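Local coordinates for protein N-acetylcysteine deacetylase (Bacillus subtilis, PDB 1YSJ) that probably removes the acetyl group from N-acetylcysteine, as a dinuclear metal hydrolase of the M20 peptidase family, in a pathway that recovers cysteine from S-(2-succino)cysteine, at residues E68-P73 with I80-G85; P102-T107 with K114-M119; G193-P198 with V340-S345; R257-T262 with Q270-G275; E330-L335 with S389-E394. The protein carries 1 engineered substitution. One frame throughout, in Å; residues are numbered along the deposited sequence. Where two conformers were deposited one is given.

Interaction 1: E68-P73 with I80-G85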
# COMPACT_ATOMS: atom_id res chain seq x y z
N GLU A 68 -51.23 -15.43 -0.25
CA GLU A 68 -50.47 -16.62 0.13
C GLU A 68 -48.97 -16.34 0.20
O GLU A 68 -48.39 -15.74 -0.70
CB GLU A 68 -50.74 -17.79 -0.83
CG GLU A 68 -49.69 -18.91 -0.77
CD GLU A 68 -50.18 -20.27 -1.24
OE1 GLU A 68 -51.07 -20.34 -2.12
OE2 GLU A 68 -49.66 -21.29 -0.74
N ILE A 69 -48.37 -16.76 1.30
CA ILE A 69 -46.93 -16.68 1.47
C ILE A 69 -46.32 -18.07 1.32
O ILE A 69 -46.75 -19.03 1.98
CB ILE A 69 -46.55 -15.98 2.79
CG1 ILE A 69 -46.59 -14.46 2.58
CG2 ILE A 69 -45.15 -16.39 3.27
CD1 ILE A 69 -47.16 -13.70 3.72
N LEU A 70 -45.34 -18.18 0.43
CA LEU A 70 -44.64 -19.43 0.17
C LEU A 70 -43.67 -19.77 1.30
O LEU A 70 -43.00 -18.89 1.85
CB LEU A 70 -43.92 -19.39 -1.18
CG LEU A 70 -44.68 -19.90 -2.42
CD1 LEU A 70 -46.20 -19.79 -2.31
CD2 LEU A 70 -44.18 -19.22 -3.69
N ASP A 71 -43.60 -21.05 1.63
CA ASP A 71 -42.74 -21.53 2.69
C ASP A 71 -41.36 -21.84 2.12
O ASP A 71 -41.19 -22.80 1.36
CB ASP A 71 -43.36 -22.78 3.34
CG ASP A 71 -42.75 -23.10 4.69
OD1 ASP A 71 -42.53 -24.30 4.97
OD2 ASP A 71 -42.50 -22.16 5.48
N VAL A 72 -40.39 -20.99 2.45
CA VAL A 72 -39.02 -21.14 1.98
C VAL A 72 -38.09 -21.05 3.19
O VAL A 72 -37.53 -19.99 3.46
CB VAL A 72 -38.65 -20.06 0.92
CG1 VAL A 72 -37.32 -20.39 0.24
CG2 VAL A 72 -39.75 -19.93 -0.14
N PRO A 73 -37.92 -22.17 3.91
CA PRO A 73 -37.19 -22.17 5.19
C PRO A 73 -35.73 -21.77 5.05
O PRO A 73 -35.17 -21.17 5.98
CB PRO A 73 -37.31 -23.63 5.67
CG PRO A 73 -38.42 -24.22 4.88
CD PRO A 73 -38.40 -23.52 3.56
N ILE A 80 -41.35 -14.66 0.16
CA ILE A 80 -41.84 -15.09 -1.14
C ILE A 80 -43.35 -15.27 -1.04
O ILE A 80 -43.84 -16.03 -0.22
CB ILE A 80 -41.17 -16.41 -1.63
CG1 ILE A 80 -39.65 -16.40 -1.39
CG2 ILE A 80 -41.53 -16.70 -3.10
CD1 ILE A 80 -38.85 -15.30 -2.13
N ALA A 81 -44.07 -14.54 -1.88
CA ALA A 81 -45.52 -14.60 -1.92
C ALA A 81 -45.98 -14.96 -3.32
O ALA A 81 -45.20 -14.91 -4.28
CB ALA A 81 -46.12 -13.26 -1.46
N GLU A 82 -47.26 -15.33 -3.45
CA GLU A 82 -47.78 -15.81 -4.72
C GLU A 82 -49.26 -15.47 -4.87
O GLU A 82 -50.05 -15.66 -3.94
CB GLU A 82 -47.56 -17.33 -4.84
CG GLU A 82 -47.97 -17.95 -6.17
CD GLU A 82 -47.40 -19.35 -6.36
OE1 GLU A 82 -46.18 -19.48 -6.60
OE2 GLU A 82 -48.18 -20.33 -6.29
N ILE A 83 -49.63 -14.95 -6.04
CA ILE A 83 -51.03 -14.72 -6.40
C ILE A 83 -51.36 -15.45 -7.69
O ILE A 83 -50.78 -15.18 -8.75
CB ILE A 83 -51.37 -13.20 -6.52
CG1 ILE A 83 -51.30 -12.54 -5.14
CG2 ILE A 83 -52.76 -13.00 -7.12
CD1 ILE A 83 -51.19 -11.04 -5.17
N LYS A 84 -52.28 -16.41 -7.59
CA LYS A 84 -52.70 -17.21 -8.73
C LYS A 84 -53.92 -16.61 -9.40
O LYS A 84 -54.85 -16.16 -8.73
CB LYS A 84 -53.00 -18.65 -8.30
CG LYS A 84 -51.93 -19.28 -7.42
CD LYS A 84 -52.36 -20.65 -6.89
CE LYS A 84 -51.71 -21.78 -7.67
NZ LYS A 84 -50.27 -21.88 -7.33
N GLY A 85 -53.91 -16.59 -10.73
CA GLY A 85 -55.09 -16.23 -11.50
C GLY A 85 -56.08 -17.38 -11.49
O GLY A 85 -55.85 -18.40 -10.83
O HOH W 1 -52.52 -15.56 -2.77
O HOH W 2 -51.01 -18.86 -4.26
O HOH W 3 -41.51 -16.75 2.31
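Leu70 lies across Ile80 and Glu82 of the neighbouring strand. Its CD2 reaches Ile80 CG2 at 3.7 Å, and its CD1 comes to 3.8 Å from Glu82 CB, so the leucine fork covers the start of the glutamate chain. Further along, Val72 CG2 packs on Ile80 CG1. On the face of Ile69 and Ala81, CG1 of the isoleucine only skirts the alanine methyl, and helix 52-64 covers both. Two backbone bonds hold the hairpin of strands 68-69 and 79-84 together: Leu70 N to Ile80 O, 2.7 Å, and Glu82 N to Glu68 O, 3.0 Å. Beyond them the strands part and water takes over. One molecule bridges Glu68 N and Glu82 O, and another joins Leu70 O to Ile80 N. With CG anti to the backbone N (chi1 -176°) and the chain extended, Glu82 sends its carboxylate past Leu70; Lys84 NZ binds OE2 at 2.8 Å, while OE1 pairs with Arg150 of strand 148-154. Both carboxylate oxygens thus have a cationic partner, which would be expected to keep Glu82 ionised beside an apolar neighbour, and leucine packing and bridging waters add to the two direct backbone bonds of the short edge strand.

Interaction 2: P102-T107 with K114-M119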
# COMPACT_ATOMS: atom_id res chain seq x y z
N PRO A 102 -25.26 0.80 6.06
CA PRO A 102 -24.55 1.27 7.25
C PRO A 102 -24.15 2.75 7.14
O PRO A 102 -22.96 3.09 7.19
CB PRO A 102 -23.30 0.38 7.28
CG PRO A 102 -23.04 0.07 5.84
CD PRO A 102 -24.40 -0.05 5.21
N ILE A 103 -25.15 3.62 6.99
CA ILE A 103 -24.91 5.05 6.88
C ILE A 103 -25.83 5.78 7.86
O ILE A 103 -26.99 5.39 8.03
CB ILE A 103 -25.18 5.56 5.44
CG1 ILE A 103 -24.46 4.69 4.40
CG2 ILE A 103 -24.74 7.02 5.30
CD1 ILE A 103 -25.02 4.81 3.00
N GLN A 104 -25.31 6.82 8.51
CA GLN A 104 -26.11 7.66 9.41
C GLN A 104 -27.00 8.60 8.60
O GLN A 104 -26.51 9.36 7.75
CB GLN A 104 -25.19 8.46 10.35
CG GLN A 104 -25.90 9.51 11.21
CD GLN A 104 -26.78 8.89 12.29
OE1 GLN A 104 -26.34 8.01 13.04
NE2 GLN A 104 -28.01 9.37 12.39
N GLU A 105 -28.30 8.54 8.86
CA GLU A 105 -29.27 9.39 8.16
C GLU A 105 -29.13 10.86 8.54
O GLU A 105 -29.01 11.19 9.73
CB GLU A 105 -30.70 8.90 8.43
CG GLU A 105 -31.77 9.69 7.71
CD GLU A 105 -33.02 8.89 7.43
OE1 GLU A 105 -33.13 7.76 7.95
OE2 GLU A 105 -33.88 9.39 6.68
N GLN A 106 -29.15 11.73 7.53
CA GLN A 106 -29.04 13.18 7.72
C GLN A 106 -30.19 13.97 7.08
O GLN A 106 -30.00 15.10 6.63
CB GLN A 106 -27.69 13.69 7.19
CG GLN A 106 -26.47 13.25 7.99
CD GLN A 106 -25.20 13.96 7.53
OE1 GLN A 106 -24.35 13.37 6.85
NE2 GLN A 106 -25.06 15.23 7.90
N THR A 107 -31.38 13.38 7.04
CA THR A 107 -32.54 14.00 6.39
C THR A 107 -33.36 14.91 7.31
O THR A 107 -34.00 15.86 6.85
CB THR A 107 -33.50 12.93 5.81
OG1 THR A 107 -33.92 12.04 6.86
CG2 THR A 107 -32.83 12.13 4.70
N LYS A 114 -34.62 5.36 13.23
CA LYS A 114 -34.46 5.40 14.68
C LYS A 114 -33.26 4.55 15.10
O LYS A 114 -32.93 4.45 16.28
CB LYS A 114 -35.75 4.94 15.38
CG LYS A 114 -36.89 5.94 15.23
CD LYS A 114 -38.12 5.55 16.04
CE LYS A 114 -38.82 6.78 16.62
NZ LYS A 114 -39.38 7.71 15.59
N VAL A 115 -32.61 3.94 14.11
CA VAL A 115 -31.37 3.19 14.30
C VAL A 115 -30.18 4.00 13.77
O VAL A 115 -29.96 4.07 12.56
CB VAL A 115 -31.43 1.81 13.58
CG1 VAL A 115 -30.20 0.97 13.92
CG2 VAL A 115 -32.73 1.07 13.92
N ASP A 116 -29.43 4.61 14.68
CA ASP A 116 -28.26 5.43 14.33
C ASP A 116 -27.20 4.62 13.58
O ASP A 116 -26.78 3.55 14.03
CB ASP A 116 -27.66 6.07 15.59
CG ASP A 116 -28.56 7.13 16.22
OD1 ASP A 116 -28.26 7.54 17.36
OD2 ASP A 116 -29.56 7.55 15.60
N GLY A 117 -26.76 5.15 12.45
CA GLY A 117 -25.74 4.50 11.64
C GLY A 117 -26.31 3.56 10.59
O GLY A 117 -25.56 3.00 9.79
N THR A 118 -27.63 3.38 10.60
CA THR A 118 -28.33 2.60 9.58
C THR A 118 -29.40 3.45 8.91
O THR A 118 -30.09 4.24 9.56
CB THR A 118 -28.93 1.30 10.16
OG1 THR A 118 -27.91 0.56 10.84
CG2 THR A 118 -29.51 0.40 9.06
N MSE A 119 -29.52 3.32 7.59
CA MSE A 119 -30.47 4.10 6.81
C MSE A 119 -30.83 3.44 5.48
O MSE A 119 -29.97 2.88 4.81
CB MSE A 119 -29.92 5.51 6.53
CG MSE A 119 -30.69 6.27 5.47
SE MSE A 119 -29.88 7.96 4.91
CE MSE A 119 -28.05 7.52 5.20
O HOH W 4 -30.66 7.64 13.10
O HOH W 5 -29.21 6.57 10.73
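Selenomethionine Met119 packs against Ile103 and Glu105, and this is where the two loop segments meet closely. The side chain leaves with CG anti to the backbone N (chi1 166°), runs straight to SE and then bends, which brings CE obliquely against the CG2 branch of Ile103, in an approach so close that its exact length is doubtful. SE lies alongside the backbone of the other segment, 3.6 Å from Glu105 CA, and the Glu105 side chain crosses the selenomethionine at about a right angle, its CB 3.7 Å from SE. Near the other end of the contact, Gly117, in the third position of a type II turn from Val115 to Thr118, turns its carbonyl toward Pro102, with O 3.2 Å from CA of the proline.

The opposite character appears around Gln104 and Asp116, which are exposed. Bent at chi2 (70°), the Gln104 chain folds back so that OE1 stands 3.0 Å from Gly117 N. The two side chains run side by side in the same direction, with amide and carboxylate planes 66° apart, and a water lies within bonding distance of both Gln104 NE2 and Asp116 OD2. A second water accepts from Glu105 N at 2.9 Å and lies within bonding distance of Thr118 O, between the two regions.

Ile103 also approaches the metal ligand His374, so the packed side of this loop belongs to the surroundings of the dinickel site. The chemistry divides accordingly: the selenomethionine chain and isoleucine methyl pack directly, whereas the polar side includes two bridging waters.

Interaction 3: G193-P198 with V340-S345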
# COMPACT_ATOMS: atom_id res chain seq x y z
N GLY A 193 -38.39 4.65 -16.59
CA GLY A 193 -37.24 4.57 -17.50
C GLY A 193 -37.13 3.21 -18.16
O GLY A 193 -37.03 2.19 -17.48
N VAL A 194 -37.14 3.19 -19.49
CA VAL A 194 -37.28 1.96 -20.26
C VAL A 194 -36.25 1.83 -21.39
O VAL A 194 -36.15 2.70 -22.26
CB VAL A 194 -38.73 1.85 -20.85
CG1 VAL A 194 -38.84 0.71 -21.84
CG2 VAL A 194 -39.76 1.68 -19.74
N LYS A 195 -35.48 0.74 -21.37
CA LYS A 195 -34.62 0.36 -22.51
C LYS A 195 -34.40 -1.16 -22.59
O LYS A 195 -34.42 -1.85 -21.57
CB LYS A 195 -33.26 1.09 -22.46
CG LYS A 195 -32.23 0.49 -21.50
CD LYS A 195 -30.91 1.27 -21.50
CE LYS A 195 -30.17 1.20 -22.84
NZ LYS A 195 -29.77 -0.18 -23.22
N GLU A 196 -34.21 -1.66 -23.81
CA GLU A 196 -33.79 -3.05 -24.01
C GLU A 196 -32.27 -3.15 -23.90
O GLU A 196 -31.56 -2.16 -24.05
CB GLU A 196 -34.32 -3.63 -25.35
CG GLU A 196 -33.68 -3.07 -26.63
CD GLU A 196 -34.52 -3.32 -27.90
OE1 GLU A 196 -34.99 -4.46 -28.13
OE2 GLU A 196 -34.68 -2.37 -28.70
N GLY A 197 -31.77 -4.35 -23.59
CA GLY A 197 -30.34 -4.59 -23.47
C GLY A 197 -29.73 -4.06 -22.19
O GLY A 197 -30.41 -3.95 -21.16
N PRO A 198 -28.42 -3.72 -22.23
CA PRO A 198 -27.62 -3.33 -21.06
C PRO A 198 -28.11 -2.05 -20.39
O PRO A 198 -28.21 -1.00 -21.04
CB PRO A 198 -26.22 -3.12 -21.65
CG PRO A 198 -26.23 -3.83 -22.97
CD PRO A 198 -27.62 -3.69 -23.47
N VAL A 340 -39.46 7.29 -20.60
CA VAL A 340 -38.30 7.88 -21.26
C VAL A 340 -37.30 6.77 -21.57
O VAL A 340 -37.39 5.67 -21.01
CB VAL A 340 -37.63 8.99 -20.40
CG1 VAL A 340 -38.56 10.19 -20.23
CG2 VAL A 340 -37.17 8.45 -19.05
N HIS A 341 -36.36 7.05 -22.47
CA HIS A 341 -35.30 6.10 -22.78
C HIS A 341 -34.30 6.05 -21.64
O HIS A 341 -33.63 7.04 -21.34
CB HIS A 341 -34.61 6.44 -24.10
CG HIS A 341 -33.64 5.40 -24.56
ND1 HIS A 341 -34.04 4.16 -25.01
CD2 HIS A 341 -32.28 5.41 -24.63
CE1 HIS A 341 -32.97 3.45 -25.35
NE2 HIS A 341 -31.90 4.18 -25.12
N ALA A 342 -34.21 4.89 -20.99
CA ALA A 342 -33.41 4.71 -19.79
C ALA A 342 -31.92 4.98 -20.01
O ALA A 342 -31.31 4.44 -20.92
CB ALA A 342 -33.62 3.32 -19.20
N GLU A 343 -31.35 5.84 -19.16
CA GLU A 343 -29.92 6.08 -19.15
C GLU A 343 -29.22 4.97 -18.37
O GLU A 343 -29.76 4.48 -17.37
CB GLU A 343 -29.61 7.44 -18.52
CG GLU A 343 -30.02 8.64 -19.38
CD GLU A 343 -29.85 9.98 -18.68
OE1 GLU A 343 -29.90 11.01 -19.37
OE2 GLU A 343 -29.67 9.99 -17.43
N GLN A 344 -28.04 4.58 -18.83
CA GLN A 344 -27.28 3.52 -18.16
C GLN A 344 -26.72 3.97 -16.81
O GLN A 344 -26.47 5.15 -16.59
CB GLN A 344 -26.17 2.99 -19.06
CG GLN A 344 -26.66 2.06 -20.16
CD GLN A 344 -25.59 1.72 -21.20
OE1 GLN A 344 -25.55 0.61 -21.72
NE2 GLN A 344 -24.73 2.68 -21.50
N SER A 345 -26.55 3.01 -15.90
CA SER A 345 -25.97 3.28 -14.60
C SER A 345 -24.65 2.51 -14.44
O SER A 345 -24.56 1.35 -14.83
CB SER A 345 -26.96 2.90 -13.48
OG SER A 345 -26.48 3.29 -12.21
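Strands 191-194 and 338-341 run parallel where the two segments meet, with Gly193 beside Val340 and Val194 beside His341. Val194 is bonded through both its backbone polar atoms: its N donates to Val340 O at 2.9 Å, and its O receives Ala342 N at 3.2 Å. The second bond is straight at the hydrogen (167°), but the donor stands well above the carbonyl plane. His341 CA adds a CA-H...O contact to the same oxygen.

Ala342 turns its methyl into the first segment, 3.5 Å from Val194 N, and sits over the Gly193 backbone, where no side chain intervenes. Lys195 lies along His341 and Ala342. The backbone itself sets its CB beside His341 CE1, at 3.7 Å. CG then occupies the crowded position between backbone N and carbonyl carbon (chi1 80°), which directs the chain over Ala342, with Lys195 CD 3.2 Å from Ala342 O. Bends at chi3 and chi4 curl the ammonium group back to its own segment, where NZ donates to Glu196 O and Pro198 O, both at 2.8 Å. These two bonds hold the curled lysine against the 195-196 link to strand 197-211. At the far end, Gln344 approaches the carbonyl of Pro198.

Within this chain, strand 338-341 forms the outer edge of the large mixed sheet of the metal-binding domain, while Gly197 and Pro198 begin strand 197-211 of the four-stranded sheet. The arrangement is that of the interdomain junction of an M20 peptidase with its inserted dimerisation domain.

Interaction 4: R257-T262 with Q270-G275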
# COMPACT_ATOMS: atom_id res chain seq x y z
N ARG A 257 -6.93 -0.05 -4.81
CA ARG A 257 -5.93 -0.32 -3.78
C ARG A 257 -4.56 -0.63 -4.38
O ARG A 257 -4.45 -1.43 -5.31
CB ARG A 257 -6.40 -1.44 -2.85
CG ARG A 257 -5.57 -1.57 -1.57
CD ARG A 257 -6.06 -2.68 -0.65
NE ARG A 257 -6.09 -3.99 -1.30
CZ ARG A 257 -5.05 -4.81 -1.43
NH1 ARG A 257 -3.85 -4.47 -0.95
NH2 ARG A 257 -5.20 -5.98 -2.04
N VAL A 258 -3.53 0.01 -3.84
CA VAL A 258 -2.14 -0.26 -4.20
C VAL A 258 -1.30 -0.32 -2.92
O VAL A 258 -1.26 0.65 -2.16
CB VAL A 258 -1.54 0.80 -5.16
CG1 VAL A 258 -0.12 0.43 -5.58
CG2 VAL A 258 -2.41 1.00 -6.39
N GLN A 259 -0.62 -1.44 -2.70
CA GLN A 259 0.21 -1.61 -1.49
C GLN A 259 1.56 -2.27 -1.79
O GLN A 259 1.62 -3.44 -2.19
CB GLN A 259 -0.55 -2.40 -0.41
CG GLN A 259 -2.00 -1.95 -0.16
CD GLN A 259 -2.15 -0.80 0.84
OE1 GLN A 259 -3.23 -0.57 1.37
NE2 GLN A 259 -1.05 -0.09 1.11
N ALA A 260 2.64 -1.52 -1.58
CA ALA A 260 4.01 -2.01 -1.77
C ALA A 260 4.92 -1.49 -0.66
O ALA A 260 5.02 -0.28 -0.46
CB ALA A 260 4.54 -1.61 -3.13
N GLY A 261 5.55 -2.41 0.07
CA GLY A 261 6.57 -2.06 1.06
C GLY A 261 6.07 -1.69 2.44
O GLY A 261 4.86 -1.66 2.69
N THR A 262 7.01 -1.39 3.34
CA THR A 262 6.72 -1.06 4.73
C THR A 262 7.61 0.05 5.28
O THR A 262 7.21 0.80 6.17
CB THR A 262 6.86 -2.29 5.67
OG1 THR A 262 8.15 -2.90 5.47
CG2 THR A 262 5.77 -3.32 5.42
N GLN A 270 7.64 -7.28 -3.21
CA GLN A 270 6.35 -7.33 -3.91
C GLN A 270 5.69 -5.97 -4.07
O GLN A 270 5.97 -5.03 -3.33
CB GLN A 270 5.38 -8.26 -3.18
CG GLN A 270 5.66 -9.74 -3.33
CD GLN A 270 4.55 -10.60 -2.77
OE1 GLN A 270 3.43 -10.13 -2.53
NE2 GLN A 270 4.84 -11.88 -2.55
N ALA A 271 4.80 -5.89 -5.05
CA ALA A 271 3.83 -4.81 -5.17
C ALA A 271 2.48 -5.43 -5.54
O ALA A 271 2.39 -6.23 -6.47
CB ALA A 271 4.27 -3.81 -6.22
N GLU A 272 1.44 -5.09 -4.78
CA GLU A 272 0.10 -5.57 -5.09
C GLU A 272 -0.88 -4.45 -5.39
O GLU A 272 -0.77 -3.34 -4.85
CB GLU A 272 -0.44 -6.51 -4.00
CG GLU A 272 -0.72 -5.87 -2.64
CD GLU A 272 -1.32 -6.84 -1.62
OE1 GLU A 272 -1.38 -8.05 -1.91
OE2 GLU A 272 -1.73 -6.38 -0.54
N MSE A 273 -1.84 -4.74 -6.26
CA MSE A 273 -2.93 -3.82 -6.56
C MSE A 273 -4.23 -4.57 -6.79
O MSE A 273 -4.23 -5.72 -7.23
CB MSE A 273 -2.59 -2.91 -7.75
CG MSE A 273 -2.50 -3.61 -9.10
SE MSE A 273 -1.78 -2.43 -10.48
CE MSE A 273 0.07 -2.46 -9.95
N GLU A 274 -5.34 -3.92 -6.47
CA GLU A 274 -6.65 -4.48 -6.75
C GLU A 274 -7.65 -3.41 -7.14
O GLU A 274 -7.41 -2.22 -6.94
CB GLU A 274 -7.16 -5.37 -5.59
CG GLU A 274 -7.57 -4.65 -4.31
CD GLU A 274 -8.22 -5.59 -3.29
OE1 GLU A 274 -8.07 -5.34 -2.07
OE2 GLU A 274 -8.90 -6.56 -3.70
N GLY A 275 -8.77 -3.84 -7.73
CA GLY A 275 -9.80 -2.93 -8.19
C GLY A 275 -10.93 -3.64 -8.91
O GLY A 275 -11.08 -4.86 -8.81
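A beta hairpin of the dimerisation domain brings strands 252-260 and 270-278 together, antiparallel at 171° between the short segments. Arg257 and Glu274 form one hydrogen-bonded pair and Gln259 and Glu272 the next, including Gln259 N to Glu272 O at 2.9 Å. Between them, on the other face, Val258 and selenomethionine Met273 lie side by side, CG2 of the valine 4.1 Å from Met273 CB. Farther along, the methyls of Ala260 and Ala271 meet at 3.8 Å. Helix 226-237 packs on Ala260, Ala271 and Met273, and Val258 meets Ile227 of the second subunit. Val258, Gln259 and Ala260 also pair with a strand of that subunit, so the sheet continues across the dimer interface.

The polar face carries a salt-bridge network. Extended to CD and then bent at chi3, Arg257 sets its guanidinium between the two glutamates, each of which it meets at its edge. The carboxylates stand steeply to its plane, 78° for Glu272 and 86° for Glu274. Two acids share one cation, an arrangement that probably favours charge on all three groups. Arg257 NE meets the anti side of Glu274 OE1, whereas Arg257 NH1 donates to Glu272 OE2 at 2.9 Å, from above that carboxylate.

Interaction 5: E330-L335 with S389-E394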
# COMPACT_ATOMS: atom_id res chain seq x y z
N GLU A 330 -46.63 -0.08 -22.79
CA GLU A 330 -48.10 -0.02 -22.77
C GLU A 330 -48.69 -0.02 -21.36
O GLU A 330 -49.81 0.46 -21.17
CB GLU A 330 -48.73 -1.10 -23.66
CG GLU A 330 -48.43 -2.55 -23.29
CD GLU A 330 -49.01 -3.54 -24.30
OE1 GLU A 330 -48.22 -4.18 -25.04
OE2 GLU A 330 -50.25 -3.68 -24.37
N ALA A 331 -47.95 -0.54 -20.39
CA ALA A 331 -48.38 -0.49 -18.99
C ALA A 331 -48.44 0.95 -18.48
O ALA A 331 -49.38 1.32 -17.77
CB ALA A 331 -47.46 -1.34 -18.11
N ALA A 332 -47.44 1.75 -18.84
CA ALA A 332 -47.41 3.16 -18.49
C ALA A 332 -48.45 3.94 -19.28
O ALA A 332 -49.08 4.86 -18.74
CB ALA A 332 -46.02 3.74 -18.73
N ALA A 333 -48.63 3.57 -20.55
CA ALA A 333 -49.59 4.22 -21.44
C ALA A 333 -51.03 4.05 -20.95
O ALA A 333 -51.79 5.02 -20.92
CB ALA A 333 -49.44 3.69 -22.86
N ARG A 334 -51.39 2.82 -20.56
CA ARG A 334 -52.71 2.50 -20.02
C ARG A 334 -53.09 3.31 -18.78
O ARG A 334 -54.26 3.62 -18.56
CB ARG A 334 -52.82 1.01 -19.69
CG ARG A 334 -53.17 0.12 -20.85
CD ARG A 334 -53.54 -1.26 -20.35
NE ARG A 334 -53.59 -2.26 -21.41
CZ ARG A 334 -53.79 -3.56 -21.22
NH1 ARG A 334 -53.96 -4.04 -19.99
NH2 ARG A 334 -53.82 -4.39 -22.26
N LEU A 335 -52.08 3.64 -17.97
CA LEU A 335 -52.31 4.35 -16.71
C LEU A 335 -52.04 5.86 -16.83
O LEU A 335 -52.15 6.59 -15.84
CB LEU A 335 -51.47 3.73 -15.59
CG LEU A 335 -51.65 2.22 -15.39
CD1 LEU A 335 -50.50 1.65 -14.60
CD2 LEU A 335 -52.99 1.89 -14.73
N SER A 389 -46.77 0.97 -7.78
CA SER A 389 -47.66 -0.15 -7.42
C SER A 389 -48.61 -0.46 -8.57
O SER A 389 -48.79 -1.63 -8.93
CB SER A 389 -48.41 0.13 -6.12
OG SER A 389 -49.09 1.37 -6.16
N GLN A 390 -49.18 0.59 -9.15
CA GLN A 390 -50.08 0.49 -10.30
C GLN A 390 -49.37 -0.01 -11.56
O GLN A 390 -49.92 -0.82 -12.31
CB GLN A 390 -50.75 1.84 -10.60
CG GLN A 390 -51.65 2.37 -9.50
CD GLN A 390 -52.43 3.62 -9.92
OE1 GLN A 390 -53.49 3.91 -9.37
NE2 GLN A 390 -51.91 4.34 -10.92
N TYR A 391 -48.15 0.49 -11.79
CA TYR A 391 -47.37 0.13 -12.97
C TYR A 391 -47.11 -1.38 -13.06
O TYR A 391 -47.33 -1.99 -14.11
CB TYR A 391 -46.04 0.89 -13.01
CG TYR A 391 -45.20 0.55 -14.21
CD1 TYR A 391 -45.50 1.08 -15.47
CD2 TYR A 391 -44.11 -0.32 -14.10
CE1 TYR A 391 -44.73 0.77 -16.58
CE2 TYR A 391 -43.33 -0.64 -15.21
CZ TYR A 391 -43.65 -0.09 -16.45
OH TYR A 391 -42.89 -0.40 -17.56
N PHE A 392 -46.62 -1.96 -11.97
CA PHE A 392 -46.27 -3.37 -11.94
C PHE A 392 -47.49 -4.28 -11.90
O PHE A 392 -47.42 -5.43 -12.36
CB PHE A 392 -45.31 -3.67 -10.79
CG PHE A 392 -43.89 -3.30 -11.09
CD1 PHE A 392 -43.40 -2.02 -10.79
CD2 PHE A 392 -43.03 -4.21 -11.71
CE1 PHE A 392 -42.09 -1.67 -11.08
CE2 PHE A 392 -41.71 -3.87 -12.00
CZ PHE A 392 -41.24 -2.60 -11.69
N ALA A 393 -48.60 -3.78 -11.37
CA ALA A 393 -49.87 -4.49 -11.43
C ALA A 393 -50.37 -4.58 -12.87
O ALA A 393 -50.84 -5.63 -13.31
CB ALA A 393 -50.90 -3.82 -10.54
N GLU A 394 -50.25 -3.48 -13.61
CA GLU A 394 -50.71 -3.46 -15.00
C GLU A 394 -49.75 -4.22 -15.91
O GLU A 394 -50.18 -4.92 -16.83
CB GLU A 394 -50.91 -2.02 -15.49
CG GLU A 394 -51.87 -1.91 -16.67
CD GLU A 394 -53.29 -2.36 -16.35
OE1 GLU A 394 -53.77 -2.13 -15.21
OE2 GLU A 394 -53.94 -2.94 -17.25
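Two helices on one side of the mixed sheet of the metal-binding domain pack here, helix 325-334 against the C-terminal helix 384-402. Their short segments approach to 8.8 Å between axes and run at 122°, far from side-by-side alignment, with Ala331 and Glu394 nearest at the backbone.

Apolar packing occupies the buried end. Small alanines let the Tyr391 ring come close: CE1 lies 3.8 Å from Ala331 CB and 3.9 Å from Ala332 CB, and Ala332 N sits at the ring edge near its plane. Tyr391 CG is anti to the backbone N (chi1 -180°), which swings the ring alongside the first helix, and its hydroxyl is hydrogen-bonded to Ala328 O, one turn earlier in that helix. The side chain also touches Val363 and Met365 of strand 360-366, tying both helices to the sheet. Toward the other end, Leu335 packs with one branch, CD1, between Gln390 and Glu394, 3.4 Å from Gln390 O and 3.8 Å from Glu394 CB.

Charge pairing occupies the more exposed side. Glu394 is bent at chi2, and the nearly straight Arg334 chain crosses it at about a right angle. The carboxylate is shared between two arginines, since OE1 pairs with Arg141; this would be expected to stabilise its charged form. The guanidinium and carboxylate planes are 60° apart, and Arg334 NH1 donates in its own plane to the anti lone pair of Glu394 OE2, at 3.0 Å.

How the interactions relate
From the N terminus, interaction 1 closes the short hairpin at one edge of the large mixed sheet, and interaction 2 then closes a loop between strand 91-97 and helix 124-139 near the nickel site. Interaction 3 encloses 141 residues and secures the opposite edge strand of the same sheet. The chain it encloses includes the hairpin of interaction 4, so that contact is nested within it; strand 197-211, which starts in interaction 3, neighbours strand 270-278. Interaction 5 crosses interaction 3, as its first helix precedes strand 338-341 and its second lies near the C terminus. Interactions 4 and 5 lie about 51 Å apart, centre to centre.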